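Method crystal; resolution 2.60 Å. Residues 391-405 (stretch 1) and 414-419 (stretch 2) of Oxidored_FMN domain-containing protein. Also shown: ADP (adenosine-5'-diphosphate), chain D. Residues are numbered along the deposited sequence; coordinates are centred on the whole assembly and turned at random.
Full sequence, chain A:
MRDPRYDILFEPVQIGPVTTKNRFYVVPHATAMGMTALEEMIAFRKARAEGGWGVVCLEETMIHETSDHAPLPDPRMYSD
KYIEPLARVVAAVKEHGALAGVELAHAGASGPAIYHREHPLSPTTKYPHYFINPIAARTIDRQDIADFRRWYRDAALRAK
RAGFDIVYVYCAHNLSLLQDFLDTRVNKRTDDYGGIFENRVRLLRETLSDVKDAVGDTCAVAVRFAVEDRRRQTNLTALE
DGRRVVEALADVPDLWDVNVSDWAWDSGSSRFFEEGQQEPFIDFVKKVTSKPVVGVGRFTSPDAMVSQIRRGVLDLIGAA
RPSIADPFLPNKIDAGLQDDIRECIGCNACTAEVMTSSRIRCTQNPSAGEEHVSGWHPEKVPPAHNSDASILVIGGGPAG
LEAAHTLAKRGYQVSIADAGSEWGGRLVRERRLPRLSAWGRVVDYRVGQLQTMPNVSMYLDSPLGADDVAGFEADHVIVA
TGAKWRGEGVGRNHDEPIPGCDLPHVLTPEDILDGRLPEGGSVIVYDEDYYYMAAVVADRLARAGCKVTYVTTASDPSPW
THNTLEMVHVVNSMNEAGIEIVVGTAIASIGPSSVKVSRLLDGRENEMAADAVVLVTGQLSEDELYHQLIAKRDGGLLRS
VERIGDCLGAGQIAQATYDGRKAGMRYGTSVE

Stretch 1, residues 391-405: ILVIGGGPAGLEAAH
Stretch 2 414-419: VSIADA

Strands 391-394 and 414-417 lie side by side as parallel neighbours, their N-to-C directions 19° apart and their axes 4.7 Å apart at closest approach. The register pairs Ile391 with Val414, Leu392 with Ser415, Val393 with Ile416 and Ile394 with Ala417, with CA-CA separations of 5.0, 4.9, 4.6 and 5.2 Å. Backbone hydrogen bonds alternate in donor: Ser415 N to Ile391 O (2.9 Å), Val393 N to Ser415 O (2.8 Å), Ala417 N to Val393 O (3.0 Å) and Gly395 N to Ala417 O (2.9 Å). The strand residues stay extended, with phi from -98° to -130° and psi from 101° to 144°.

After the turn Gly395-Gly396-Gly397, with Gly397 as N-cap, helix 398-405 runs back at 168° to strand 414-417, 9.1 Å away at closest approach. It covers the sheet face bearing Ile391, Val393, Val414 and Ile416. Ile416 covers the most surface: with chi1 and chi2 both t, its CD1 lies 3.9 Å from Val393 CG1 (chi1 t), 4.1 Å from Leu401 CD2 (chi1 m, chi2 t) and 4.0 Å from Ala404 CB, apolar contacts that close the space between helix and sheet. Val414, second in area and with chi1 t, places CG1 3.8 Å from the same Ala404 CB, whose small methyl points toward the strand. On the other face, Leu392 (chi1 t, chi2 p) brings CD1 within 4.0 Å of Ser415 CB (chi1 m).

Beyond the strand, Asp418 (chi1 t, chi2 77°) accepts a hydrogen bond at OD1 from Gly396 N (2.9 Å) and another from ADP O3' (2.5 Å), so one carboxylate oxygen joins turn and ribose. Gly395, at phi/psi 134/126, adopts a conformation that calls for glycine; a CB on Gly396 would clash with Asp418 OD1, and one on Gly397 with ADP O1A. At the helix start, Ala399 N donates to ADP O1B (3.1 Å).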

# COMPACT_ATOMS: atom_id res chain seq x y z
N ILE A 391 -33.19 0.61 2.14
CA ILE A 391 -32.21 1.74 2.19
C ILE A 391 -32.05 2.35 0.78
O ILE A 391 -31.76 1.61 -0.18
CB ILE A 391 -30.85 1.26 2.77
CG1 ILE A 391 -30.99 0.71 4.19
CG2 ILE A 391 -29.82 2.38 2.69
CD1 ILE A 391 -31.11 -0.78 4.28
N LEU A 392 -32.19 3.68 0.66
CA LEU A 392 -31.87 4.44 -0.57
C LEU A 392 -30.47 5.06 -0.40
O LEU A 392 -30.28 5.86 0.54
CB LEU A 392 -32.92 5.53 -0.81
CG LEU A 392 -32.75 6.36 -2.08
CD1 LEU A 392 -32.54 5.49 -3.31
CD2 LEU A 392 -33.95 7.28 -2.31
N VAL A 393 -29.54 4.70 -1.28
CA VAL A 393 -28.18 5.28 -1.35
C VAL A 393 -28.15 6.27 -2.52
O VAL A 393 -28.40 5.87 -3.67
CB VAL A 393 -27.10 4.19 -1.47
CG1 VAL A 393 -25.72 4.77 -1.70
CG2 VAL A 393 -27.10 3.26 -0.26
N ILE A 394 -27.81 7.52 -2.22
CA ILE A 394 -27.78 8.62 -3.23
C ILE A 394 -26.31 8.95 -3.52
O ILE A 394 -25.68 9.64 -2.70
CB ILE A 394 -28.60 9.81 -2.72
CG1 ILE A 394 -29.84 9.33 -1.96
CG2 ILE A 394 -28.95 10.73 -3.88
CD1 ILE A 394 -30.86 10.40 -1.68
N GLY A 395 -25.79 8.46 -4.64
CA GLY A 395 -24.38 8.64 -5.05
C GLY A 395 -23.74 7.34 -5.52
O GLY A 395 -23.75 6.34 -4.77
N GLY A 396 -23.17 7.36 -6.72
CA GLY A 396 -22.56 6.17 -7.36
C GLY A 396 -21.05 6.17 -7.26
O GLY A 396 -20.44 5.41 -8.00
N GLY A 397 -20.48 6.98 -6.37
CA GLY A 397 -19.03 6.98 -6.07
C GLY A 397 -18.64 5.79 -5.21
O GLY A 397 -19.48 4.95 -4.86
N PRO A 398 -17.35 5.67 -4.81
CA PRO A 398 -16.91 4.54 -3.99
C PRO A 398 -17.59 4.49 -2.61
O PRO A 398 -17.74 3.38 -2.07
CB PRO A 398 -15.40 4.74 -3.83
CG PRO A 398 -15.13 6.17 -4.23
CD PRO A 398 -16.28 6.61 -5.13
N ALA A 399 -18.00 5.64 -2.06
CA ALA A 399 -18.72 5.73 -0.77
C ALA A 399 -20.06 5.01 -0.91
O ALA A 399 -20.23 3.97 -0.27
CB ALA A 399 -18.91 7.16 -0.31
N GLY A 400 -20.93 5.52 -1.78
CA GLY A 400 -22.24 4.91 -2.11
C GLY A 400 -22.13 3.41 -2.38
O GLY A 400 -22.86 2.62 -1.72
N LEU A 401 -21.25 3.02 -3.30
CA LEU A 401 -21.12 1.63 -3.79
C LEU A 401 -20.73 0.70 -2.65
O LEU A 401 -21.16 -0.47 -2.67
CB LEU A 401 -20.07 1.55 -4.90
CG LEU A 401 -20.51 2.11 -6.24
CD1 LEU A 401 -19.33 2.19 -7.20
CD2 LEU A 401 -21.63 1.26 -6.83
N GLU A 402 -19.89 1.19 -1.73
CA GLU A 402 -19.39 0.35 -0.61
C GLU A 402 -20.52 0.15 0.41
O GLU A 402 -20.65 -0.94 0.91
CB GLU A 402 -18.13 0.98 -0.01
CG GLU A 402 -17.61 0.26 1.21
CD GLU A 402 -17.53 -1.25 1.06
OE1 GLU A 402 -17.15 -1.71 -0.02
OE2 GLU A 402 -17.84 -1.96 2.03
N ALA A 403 -21.29 1.19 0.70
CA ALA A 403 -22.49 1.14 1.59
C ALA A 403 -23.52 0.14 1.03
O ALA A 403 -23.91 -0.79 1.78
CB ALA A 403 -23.07 2.52 1.74
N ALA A 404 -23.93 0.33 -0.24
CA ALA A 404 -24.89 -0.53 -0.97
C ALA A 404 -24.40 -1.97 -0.91
O ALA A 404 -25.12 -2.81 -0.35
CB ALA A 404 -25.05 -0.07 -2.39
N HIS A 405 -23.19 -2.22 -1.39
CA HIS A 405 -22.55 -3.55 -1.32
C HIS A 405 -22.72 -4.12 0.08
O HIS A 405 -23.26 -5.24 0.18
CB HIS A 405 -21.09 -3.49 -1.76
CG HIS A 405 -20.46 -4.82 -1.94
ND1 HIS A 405 -21.18 -5.95 -2.22
CD2 HIS A 405 -19.17 -5.21 -1.89
CE1 HIS A 405 -20.37 -6.98 -2.33
NE2 HIS A 405 -19.12 -6.55 -2.13
N VAL A 414 -31.97 -2.86 -0.97
CA VAL A 414 -31.06 -1.71 -1.25
C VAL A 414 -31.36 -1.14 -2.63
O VAL A 414 -31.17 -1.85 -3.61
CB VAL A 414 -29.58 -2.13 -1.14
CG1 VAL A 414 -28.64 -1.02 -1.61
CG2 VAL A 414 -29.23 -2.60 0.27
N SER A 415 -31.76 0.13 -2.70
CA SER A 415 -31.77 0.93 -3.95
C SER A 415 -30.60 1.91 -3.93
O SER A 415 -30.31 2.47 -2.85
CB SER A 415 -33.09 1.61 -4.13
OG SER A 415 -34.08 0.65 -4.47
N ILE A 416 -29.93 2.07 -5.07
CA ILE A 416 -28.84 3.07 -5.28
C ILE A 416 -29.12 3.86 -6.58
O ILE A 416 -29.42 3.23 -7.61
CB ILE A 416 -27.46 2.39 -5.27
CG1 ILE A 416 -26.34 3.39 -5.56
CG2 ILE A 416 -27.42 1.21 -6.22
CD1 ILE A 416 -24.97 2.95 -5.06
N ALA A 417 -29.04 5.19 -6.49
CA ALA A 417 -29.26 6.14 -7.60
C ALA A 417 -27.98 6.96 -7.84
O ALA A 417 -27.29 7.28 -6.86
CB ALA A 417 -30.43 7.04 -7.27
N ASP A 418 -27.68 7.28 -9.11
CA ASP A 418 -26.61 8.23 -9.50
C ASP A 418 -27.11 9.06 -10.68
O ASP A 418 -27.89 8.53 -11.49
CB ASP A 418 -25.32 7.51 -9.90
CG ASP A 418 -24.16 8.47 -10.13
OD1 ASP A 418 -23.61 8.94 -9.11
OD2 ASP A 418 -23.87 8.80 -11.33
N ALA A 419 -26.64 10.31 -10.79
CA ALA A 419 -27.11 11.29 -11.80
C ALA A 419 -26.44 11.04 -13.16
O ALA A 419 -26.97 11.58 -14.15
CB ALA A 419 -26.87 12.69 -11.30
PB ADP D . -17.45 9.74 -2.87
O1B ADP D . -18.17 8.47 -3.24
O2B ADP D . -15.93 9.60 -2.83
O3B ADP D . -18.01 10.37 -1.61
PA ADP D . -18.06 10.76 -5.55
O1A ADP D . -17.24 9.63 -6.08
O2A ADP D . -17.81 12.13 -6.07
O3A ADP D . -17.80 10.84 -3.98
O5' ADP D . -19.62 10.38 -5.62
C5' ADP D . -20.65 11.37 -5.84
C4' ADP D . -21.61 10.88 -6.90
O4' ADP D . -22.96 11.25 -6.51
C3' ADP D . -21.41 11.49 -8.30
O3' ADP D . -21.73 10.59 -9.35
C2' ADP D . -22.41 12.66 -8.26
O2' ADP D . -22.74 13.22 -9.51
C1' ADP D . -23.56 11.93 -7.59
N9 ADP D . -24.64 12.80 -7.12
C8 ADP D . -24.53 14.06 -6.56
N7 ADP D . -25.69 14.59 -6.26
C5 ADP D . -26.63 13.64 -6.67
C6 ADP D . -28.04 13.60 -6.64
N6 ADP D . -28.79 14.57 -6.14
N1 ADP D . -28.66 12.49 -7.12
C2 ADP D . -27.90 11.51 -7.61
N3 ADP D . -26.57 11.43 -7.69
C4 ADP D . -25.99 12.54 -7.20